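Long-range contact in DUF4875 domain-containing protein (Desulfovibrio piger, PDB 4LG3), which is of unknown function, being an uncharacterised member of the DUF4875 family in the CamS-like clan: residues 6-18 against 25-37. Numbering follows the deposited sequence.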
ATOM      1  N   GLU A   6     -10.357   5.147 -12.815  1.00 71.59           N
ATOM      2  CA  GLU A   6     -10.729   3.742 -12.679  1.00 68.91           C
ATOM      3  C   GLU A   6      -9.662   2.953 -11.883  1.00 61.83           C
ATOM      4  O   GLU A   6      -8.501   3.366 -11.790  1.00 58.36           O
ATOM      5  CB  GLU A   6     -10.944   3.118 -14.075  1.00 72.44           C
ATOM      6  CG  GLU A   6     -11.945   1.974 -14.091  1.00 90.55           C
ATOM      7  CD  GLU A   6     -11.476   0.756 -14.865  1.00119.50           C
ATOM      8  OE1 GLU A   6     -11.721   0.710 -16.091  1.00122.93           O
ATOM      9  OE2 GLU A   6     -10.850  -0.141 -14.252  1.00107.25           O
ATOM     10  N   ALA A   7     -10.080   1.809 -11.324  1.00 53.38           N
ATOM     11  CA  ALA A   7      -9.248   0.936 -10.525  1.00 50.17           C
ATOM     12  C   ALA A   7      -8.151   0.288 -11.363  1.00 53.17           C
ATOM     13  O   ALA A   7      -8.371  -0.065 -12.535  1.00 55.53           O
ATOM     14  CB  ALA A   7     -10.099  -0.129  -9.862  1.00 50.01           C
ATOM     15  N   GLN A   8      -6.971   0.145 -10.760  1.00 46.52           N
ATOM     16  CA  GLN A   8      -5.810  -0.479 -11.393  1.00 45.82           C
ATOM     17  C   GLN A   8      -5.769  -1.965 -11.087  1.00 49.30           C
ATOM     18  O   GLN A   8      -6.410  -2.389 -10.135  1.00 47.62           O
ATOM     19  CB  GLN A   8      -4.525   0.183 -10.898  1.00 45.18           C
ATOM     20  CG  GLN A   8      -4.508   1.691 -11.073  1.00 50.12           C
ATOM     21  CD  GLN A   8      -4.600   2.065 -12.522  1.00 59.39           C
ATOM     22  OE1 GLN A   8      -3.660   1.859 -13.300  1.00 55.76           O
ATOM     23  NE2 GLN A   8      -5.772   2.548 -12.929  1.00 45.68           N
ATOM     24  N   PHE A   9      -5.042  -2.759 -11.903  1.00 46.70           N
ATOM     25  CA  PHE A   9      -4.874  -4.183 -11.635  1.00 45.02           C
ATOM     26  C   PHE A   9      -4.086  -4.392 -10.356  1.00 45.05           C
ATOM     27  O   PHE A   9      -3.077  -3.728 -10.108  1.00 43.72           O
ATOM     28  CB  PHE A   9      -4.206  -4.913 -12.782  1.00 47.84           C
ATOM     29  CG  PHE A   9      -5.030  -4.903 -14.040  1.00 51.56           C
ATOM     30  CD1 PHE A   9      -6.383  -5.229 -14.009  1.00 54.84           C
ATOM     31  CD2 PHE A   9      -4.456  -4.552 -15.259  1.00 56.08           C
ATOM     32  CE1 PHE A   9      -7.149  -5.213 -15.176  1.00 58.27           C
ATOM     33  CE2 PHE A   9      -5.218  -4.554 -16.428  1.00 61.51           C
ATOM     34  CZ  PHE A   9      -6.558  -4.899 -16.381  1.00 59.88           C
ATOM     35  N   PHE A  10      -4.600  -5.279  -9.517  1.00 39.00           N
ATOM     36  CA  PHE A  10      -3.951  -5.564  -8.255  1.00 38.27           C
ATOM     37  C   PHE A  10      -3.938  -7.059  -7.998  1.00 41.65           C
ATOM     38  O   PHE A  10      -4.620  -7.829  -8.665  1.00 40.45           O
ATOM     39  CB  PHE A  10      -4.628  -4.794  -7.087  1.00 38.54           C
ATOM     40  CG  PHE A  10      -6.021  -5.275  -6.724  1.00 38.57           C
ATOM     41  CD1 PHE A  10      -6.201  -6.373  -5.883  1.00 39.15           C
ATOM     42  CD2 PHE A  10      -7.147  -4.618  -7.206  1.00 37.09           C
ATOM     43  CE1 PHE A  10      -7.479  -6.846  -5.596  1.00 38.37           C
ATOM     44  CE2 PHE A  10      -8.422  -5.068  -6.886  1.00 38.36           C
ATOM     45  CZ  PHE A  10      -8.583  -6.181  -6.090  1.00 36.01           C
ATOM     46  N   ALA A  11      -3.136  -7.456  -7.029  1.00 38.41           N
ATOM     47  CA  ALA A  11      -3.051  -8.826  -6.540  1.00 36.64           C
ATOM     48  C   ALA A  11      -2.855  -8.769  -5.029  1.00 40.22           C
ATOM     49  O   ALA A  11      -2.091  -7.931  -4.546  1.00 38.24           O
ATOM     50  CB  ALA A  11      -1.912  -9.565  -7.206  1.00 37.69           C
ATOM     51  N   PRO A  12      -3.572  -9.590  -4.247  1.00 39.22           N
ATOM     52  CA  PRO A  12      -3.325  -9.576  -2.787  1.00 38.84           C
ATOM     53  C   PRO A  12      -1.956 -10.196  -2.440  1.00 41.88           C
ATOM     54  O   PRO A  12      -1.477 -11.082  -3.163  1.00 39.93           O
ATOM     55  CB  PRO A  12      -4.469 -10.438  -2.237  1.00 40.43           C
ATOM     56  CG  PRO A  12      -4.779 -11.411  -3.355  1.00 44.32           C
ATOM     57  CD  PRO A  12      -4.527 -10.656  -4.640  1.00 39.60           C
ATOM     58  N   THR A  13      -1.341  -9.740  -1.337  1.00 38.55           N
ATOM     59  CA  THR A  13      -0.069 -10.286  -0.840  1.00 39.23           C
ATOM     60  C   THR A  13      -0.285 -10.864   0.548  1.00 43.13           C
ATOM     61  O   THR A  13       0.571 -11.591   1.067  1.00 44.27           O
ATOM     62  CB  THR A  13       1.047  -9.206  -0.797  1.00 41.10           C
ATOM     63  OG1 THR A  13       0.631  -8.150   0.053  1.00 42.80           O
ATOM     64  CG2 THR A  13       1.418  -8.672  -2.164  1.00 37.52           C
ATOM     65  N   LYS A  14      -1.408 -10.482   1.168  1.00 38.07           N
ATOM     66  CA  LYS A  14      -1.769 -10.880   2.518  1.00 39.11           C
ATOM     67  C   LYS A  14      -3.262 -10.683   2.734  1.00 41.91           C
ATOM     68  O   LYS A  14      -3.802  -9.650   2.353  1.00 40.38           O
ATOM     69  CB  LYS A  14      -0.962 -10.065   3.570  1.00 40.57           C
ATOM     70  CG  LYS A  14      -1.037 -10.644   4.967  1.00 40.17           C
ATOM     71  CD  LYS A  14      -0.234  -9.831   5.938  1.00 44.75           C
ATOM     72  CE  LYS A  14      -0.280 -10.430   7.317  1.00 44.71           C
ATOM     73  NZ  LYS A  14       0.783  -9.827   8.157  1.00 73.09           N
ATOM     74  N   GLU A  15      -3.899 -11.668   3.396  1.00 38.37           N
ATOM     75  CA  GLU A  15      -5.333 -11.704   3.724  1.00 36.88           C
ATOM     76  C   GLU A  15      -5.525 -12.355   5.073  1.00 43.05           C
ATOM     77  O   GLU A  15      -4.982 -13.441   5.310  1.00 39.99           O
ATOM     78  CB  GLU A  15      -6.107 -12.514   2.677  1.00 37.40           C
ATOM     79  CG  GLU A  15      -6.290 -11.847   1.330  1.00 37.09           C
ATOM     80  CD  GLU A  15      -7.078 -12.698   0.350  1.00 46.53           C
ATOM     81  OE1 GLU A  15      -7.791 -13.622   0.798  1.00 44.81           O
ATOM     82  OE2 GLU A  15      -6.985 -12.439  -0.869  1.00 39.90           O
ATOM     83  N   SER A  16      -6.274 -11.718   5.974  1.00 42.95           N
ATOM     84  CA  SER A  16      -6.517 -12.354   7.279  1.00 44.36           C
ATOM     85  C   SER A  16      -7.790 -11.849   7.927  1.00 47.40           C
ATOM     86  O   SER A  16      -8.057 -10.651   7.910  1.00 46.18           O
ATOM     87  CB  SER A  16      -5.334 -12.178   8.243  1.00 46.23           C
ATOM     88  OG  SER A  16      -4.869 -10.845   8.295  1.00 50.94           O
ATOM     89  N   PRO A  17      -8.576 -12.762   8.515  1.00 44.56           N
ATOM     90  CA  PRO A  17      -9.770 -12.329   9.246  1.00 44.82           C
ATOM     91  C   PRO A  17      -9.464 -11.900  10.679  1.00 45.89           C
ATOM     92  O   PRO A  17      -8.460 -12.310  11.262  1.00 45.65           O
ATOM     93  CB  PRO A  17     -10.637 -13.584   9.257  1.00 47.53           C
ATOM     94  CG  PRO A  17      -9.639 -14.703   9.340  1.00 52.58           C
ATOM     95  CD  PRO A  17      -8.391 -14.223   8.610  1.00 46.91           C
ATOM     96  N   TYR A  18     -10.368 -11.095  11.245  1.00 42.49           N
ATOM     97  CA  TYR A  18     -10.364 -10.656  12.633  1.00 42.51           C
ATOM     98  C   TYR A  18     -11.794 -10.725  13.136  1.00 48.03           C
ATOM     99  O   TYR A  18     -12.688 -10.067  12.600  1.00 45.69           O
ATOM    100  CB  TYR A  18      -9.727  -9.276  12.821  1.00 43.42           C
ATOM    101  CG  TYR A  18      -9.855  -8.765  14.241  1.00 46.17           C
ATOM    102  CD1 TYR A  18      -9.083  -9.303  15.272  1.00 48.64           C
ATOM    103  CD2 TYR A  18     -10.778  -7.778  14.565  1.00 46.44           C
ATOM    104  CE1 TYR A  18      -9.216  -8.856  16.584  1.00 49.03           C
ATOM    105  CE2 TYR A  18     -10.921  -7.326  15.871  1.00 47.46           C
ATOM    106  CZ  TYR A  18     -10.130  -7.857  16.875  1.00 54.54           C
ATOM    107  OH  TYR A  18     -10.279  -7.388  18.161  1.00 52.87           O
ATOM    108  N   LEU A  25     -17.380  -9.826  11.439  1.00 47.50           N
ATOM    109  CA  LEU A  25     -16.150 -10.272  10.811  1.00 46.54           C
ATOM    110  C   LEU A  25     -15.469  -9.126  10.064  1.00 49.52           C
ATOM    111  O   LEU A  25     -16.079  -8.486   9.203  1.00 50.36           O
ATOM    112  CB  LEU A  25     -16.419 -11.457   9.843  1.00 46.93           C
ATOM    113  CG  LEU A  25     -15.231 -11.926   8.940  1.00 50.20           C
ATOM    114  CD1 LEU A  25     -14.272 -12.804   9.692  1.00 49.91           C
ATOM    115  CD2 LEU A  25     -15.741 -12.686   7.730  1.00 52.94           C
ATOM    116  N   ARG A  26     -14.196  -8.901  10.392  1.00 43.71           N
ATOM    117  CA  ARG A  26     -13.326  -7.949   9.726  1.00 41.13           C
ATOM    118  C   ARG A  26     -12.353  -8.720   8.810  1.00 42.06           C
ATOM    119  O   ARG A  26     -11.854  -9.779   9.192  1.00 40.44           O
ATOM    120  CB  ARG A  26     -12.577  -7.104  10.747  1.00 37.29           C
ATOM    121  CG  ARG A  26     -11.706  -6.035  10.128  1.00 40.30           C
ATOM    122  CD  ARG A  26     -11.082  -5.156  11.185  1.00 38.93           C
ATOM    123  NE  ARG A  26     -10.210  -4.165  10.561  1.00 43.17           N
ATOM    124  CZ  ARG A  26      -9.861  -3.010  11.107  1.00 52.40           C
ATOM    125  NH1 ARG A  26     -10.276  -2.690  12.325  1.00 53.37           N
ATOM    126  NH2 ARG A  26      -9.093  -2.163  10.438  1.00 42.66           N
ATOM    127  N   TYR A  27     -12.110  -8.215   7.598  1.00 37.41           N
ATOM    128  CA  TYR A  27     -11.169  -8.877   6.708  1.00 36.41           C
ATOM    129  C   TYR A  27     -10.134  -7.870   6.309  1.00 40.40           C
ATOM    130  O   TYR A  27     -10.468  -6.828   5.747  1.00 39.70           O
ATOM    131  CB  TYR A  27     -11.879  -9.498   5.521  1.00 39.35           C
ATOM    132  CG  TYR A  27     -11.121 -10.644   4.889  1.00 44.47           C
ATOM    133  CD1 TYR A  27     -11.059 -11.893   5.506  1.00 48.43           C
ATOM    134  CD2 TYR A  27     -10.528 -10.507   3.645  1.00 45.04           C
ATOM    135  CE1 TYR A  27     -10.381 -12.960   4.912  1.00 49.68           C
ATOM    136  CE2 TYR A  27      -9.858 -11.565   3.041  1.00 46.87           C
ATOM    137  CZ  TYR A  27      -9.798 -12.797   3.671  1.00 54.72           C
ATOM    138  OH  TYR A  27      -9.161 -13.848   3.046  1.00 53.98           O
ATOM    139  N   ASN A  28      -8.874  -8.126   6.681  1.00 38.95           N
ATOM    140  CA  ASN A  28      -7.767  -7.198   6.391  1.00 38.17           C
ATOM    141  C   ASN A  28      -6.960  -7.736   5.249  1.00 40.36           C
ATOM    142  O   ASN A  28      -6.585  -8.917   5.243  1.00 40.22           O
ATOM    143  CB  ASN A  28      -6.898  -6.943   7.617  1.00 38.80           C
ATOM    144  CG  ASN A  28      -7.687  -6.471   8.809  1.00 51.12           C
ATOM    145  OD1 ASN A  28      -8.379  -5.464   8.755  1.00 41.92           O
ATOM    146  ND2 ASN A  28      -7.620  -7.214   9.901  1.00 52.52           N
ATOM    147  N   VAL A  29      -6.739  -6.877   4.235  1.00 35.04           N
ATOM    148  CA  VAL A  29      -6.031  -7.285   3.023  1.00 31.83           C
ATOM    149  C   VAL A  29      -4.971  -6.267   2.630  1.00 36.63           C
ATOM    150  O   VAL A  29      -5.223  -5.060   2.629  1.00 34.67           O
ATOM    151  CB  VAL A  29      -7.041  -7.523   1.832  1.00 31.45           C
ATOM    152  CG1 VAL A  29      -6.321  -8.081   0.606  1.00 28.93           C
ATOM    153  CG2 VAL A  29      -8.188  -8.449   2.234  1.00 30.59           C
ATOM    154  N   ARG A  30      -3.803  -6.782   2.219  1.00 35.16           N
ATOM    155  CA  ARG A  30      -2.699  -6.005   1.632  1.00 33.38           C
ATOM    156  C   ARG A  30      -2.647  -6.355   0.172  1.00 38.59           C
ATOM    157  O   ARG A  30      -2.655  -7.540  -0.183  1.00 39.22           O
ATOM    158  CB  ARG A  30      -1.363  -6.285   2.305  1.00 31.26           C
ATOM    159  CG  ARG A  30      -1.343  -6.027   3.806  1.00 32.77           C
ATOM    160  CD  ARG A  30       0.092  -5.906   4.278  1.00 42.19           C
ATOM    161  NE  ARG A  30       0.637  -4.567   4.011  1.00 46.35           N
ATOM    162  CZ  ARG A  30       0.737  -3.602   4.919  1.00 51.17           C
ATOM    163  NH1 ARG A  30       0.365  -3.820   6.172  1.00 36.42           N
ATOM    164  NH2 ARG A  30       1.249  -2.426   4.590  1.00 38.62           N
ATOM    165  N   ILE A  31      -2.641  -5.336  -0.690  1.00 35.01           N
ATOM    166  CA  ILE A  31      -2.613  -5.541  -2.130  1.00 34.17           C
ATOM    167  C   ILE A  31      -1.422  -4.799  -2.715  1.00 39.79           C
ATOM    168  O   ILE A  31      -0.844  -3.928  -2.055  1.00 40.95           O
ATOM    169  CB  ILE A  31      -3.972  -5.143  -2.813  1.00 36.37           C
ATOM    170  CG1 ILE A  31      -4.315  -3.658  -2.636  1.00 34.53           C
ATOM    171  CG2 ILE A  31      -5.138  -6.089  -2.374  1.00 37.58           C
ATOM    172  CD1 ILE A  31      -5.362  -3.095  -3.637  1.00 41.18           C
ATOM    173  N   VAL A  32      -1.043  -5.161  -3.951  1.00 35.54           N
ATOM    174  CA  VAL A  32       0.009  -4.489  -4.731  1.00 34.92           C
ATOM    175  C   VAL A  32      -0.512  -4.300  -6.159  1.00 41.11           C
ATOM    176  O   VAL A  32      -1.348  -5.094  -6.618  1.00 40.05           O
ATOM    177  CB  VAL A  32       1.411  -5.197  -4.748  1.00 37.41           C
ATOM    178  CG1 VAL A  32       2.087  -5.172  -3.383  1.00 36.74           C
ATOM    179  CG2 VAL A  32       1.336  -6.620  -5.314  1.00 36.96           C
ATOM    180  N   LEU A  33       0.043  -3.297  -6.876  1.00 39.33           N
ATOM    181  CA  LEU A  33      -0.261  -3.068  -8.276  1.00 40.02           C
ATOM    182  C   LEU A  33       0.514  -4.047  -9.121  1.00 45.07           C
ATOM    183  O   LEU A  33       1.708  -4.263  -8.871  1.00 46.13           O
ATOM    184  CB  LEU A  33       0.067  -1.640  -8.710  1.00 40.46           C
ATOM    185  CG  LEU A  33      -0.704  -0.510  -8.064  1.00 43.93           C
ATOM    186  CD1 LEU A  33      -0.261   0.808  -8.651  1.00 44.71           C
ATOM    187  CD2 LEU A  33      -2.234  -0.712  -8.173  1.00 42.06           C
ATOM    188  N   VAL A  34      -0.149  -4.632 -10.124  1.00 40.12           N
ATOM    189  CA  VAL A  34       0.496  -5.586 -11.028  1.00 39.87           C
ATOM    190  C   VAL A  34       0.321  -5.183 -12.488  1.00 45.15           C
ATOM    191  O   VAL A  34      -0.524  -4.349 -12.834  1.00 44.28           O
ATOM    192  CB  VAL A  34       0.025  -7.052 -10.817  1.00 42.51           C
ATOM    193  CG1 VAL A  34       0.363  -7.539  -9.407  1.00 41.55           C
ATOM    194  CG2 VAL A  34      -1.464  -7.221 -11.129  1.00 41.36           C
ATOM    195  N   GLU A  35       1.134  -5.795 -13.351  1.00 44.28           N
ATOM    196  CA  GLU A  35       1.014  -5.631 -14.806  1.00 45.66           C
ATOM    197  C   GLU A  35       1.428  -6.914 -15.488  1.00 49.53           C
ATOM    198  O   GLU A  35       2.080  -7.740 -14.863  1.00 46.78           O
ATOM    199  CB  GLU A  35       1.841  -4.432 -15.317  1.00 47.40           C
ATOM    200  CG  GLU A  35       3.343  -4.605 -15.195  1.00 54.95           C
ATOM    201  CD  GLU A  35       4.139  -3.398 -15.635  1.00 75.13           C
ATOM    202  OE1 GLU A  35       3.836  -2.842 -16.714  1.00 78.78           O
ATOM    203  OE2 GLU A  35       5.071  -3.009 -14.900  1.00 73.61           O
ATOM    204  N   GLN A  36       1.095  -7.068 -16.772  1.00 51.63           N
ATOM    205  CA  GLN A  36       1.548  -8.207 -17.594  1.00 53.21           C
ATOM    206  C   GLN A  36       2.876  -7.900 -18.241  1.00 59.34           C
ATOM    207  O   GLN A  36       3.035  -6.801 -18.793  1.00 56.32           O
ATOM    208  CB  GLN A  36       0.570  -8.515 -18.725  1.00 56.16           C
ATOM    209  CG  GLN A  36      -0.800  -8.931 -18.307  1.00 69.09           C
ATOM    210  CD  GLN A  36      -1.524  -9.504 -19.492  1.00 82.00           C
ATOM    211  OE1 GLN A  36      -1.271 -10.641 -19.911  1.00 73.84           O
ATOM    212  NE2 GLN A  36      -2.417  -8.719 -20.080  1.00 74.87           N
ATOM    213  N   ASP A  37       3.819  -8.869 -18.217  1.00 60.95           N
ATOM    214  CA  ASP A  37       5.101  -8.735 -18.915  1.00 64.21           C
ATOM    215  C   ASP A  37       4.920  -9.247 -20.362  1.00 74.25           C
ATOM    216  O   ASP A  37       3.844  -9.769 -20.694  1.00 74.04           O
ATOM    217  CB  ASP A  37       6.270  -9.439 -18.169  1.00 65.56           C
ATOM    218  CG  ASP A  37       6.226 -10.948 -17.990  1.00 71.60           C
ATOM    219  OD1 ASP A  37       5.563 -11.638 -18.812  1.00 72.80           O
ATOM    220  OD2 ASP A  37       6.908 -11.451 -17.074  1.00 75.58           O
TER
HETATM  221  O   HOH W   1      -1.458  -1.837 -11.853  1.00 48.39           O
HETATM  222  O   HOH W   2      -3.750  -9.199   6.385  1.00 40.64           O
HETATM  223  O   HOH W   3      -5.945  -9.346  10.580  1.00 59.20           O
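Tyr27 and Glu15 make the one hydrogen bond from side chain to side chain between residues 6-18 and 25-37: Tyr27 OH donates to Glu15 OE1 at 2.6 Å. The carboxylate oxygen lies at the edge of the ring, in its plane, and is met on its anti side, with the two planes 63° apart. Glu15 CG, turned anti to its own carbonyl carbon (chi1 -73°), also rests on Val29 CG1 at 3.8 Å, so a polar tip is carried on an aliphatic stem. Nearby, Pro17 CB packs on Leu25 CD1; further along, Ile31 CD1 makes an off-centre CH-pi contact with the Phe10 ring, 4.3 Å from the centroid. The face opposite Glu15 and Tyr27 is more polar: Ser16 OG binds two waters, one reaching Asn28 O and the other Asn28 ND2, and Arg26 NE donates to Asn28 OD1 in the carbonyl plane, on a lone pair, at 2.9 Å.

Between the two faces, paired backbone bonds make an antiparallel hairpin. A classic beta bulge interrupts it where Thr13 and Lys14 both face Arg30; Thr13 N reaches Arg30 O at 2.8 Å, whereas the bond from Lys14 N is weak. Proline suits positions 12 and 17, non-hydrogen-bonded sites where no N-H is needed for this pairing.

Further out, helix 53-71 packs on Phe10 and Pro12, and its Tyr67 binds Glu15 OE2; strand 75-81, parallel to 26-36 in the mixed sheet, supplies Asp81 for a salt bridge with Arg30. With one oxygen bound by each tyrosine, the Glu15 carboxylate is probably stabilised as an anion, a long, weak ion pair to Lys71 adding to the hydrogen bond that joins hairpin to helix.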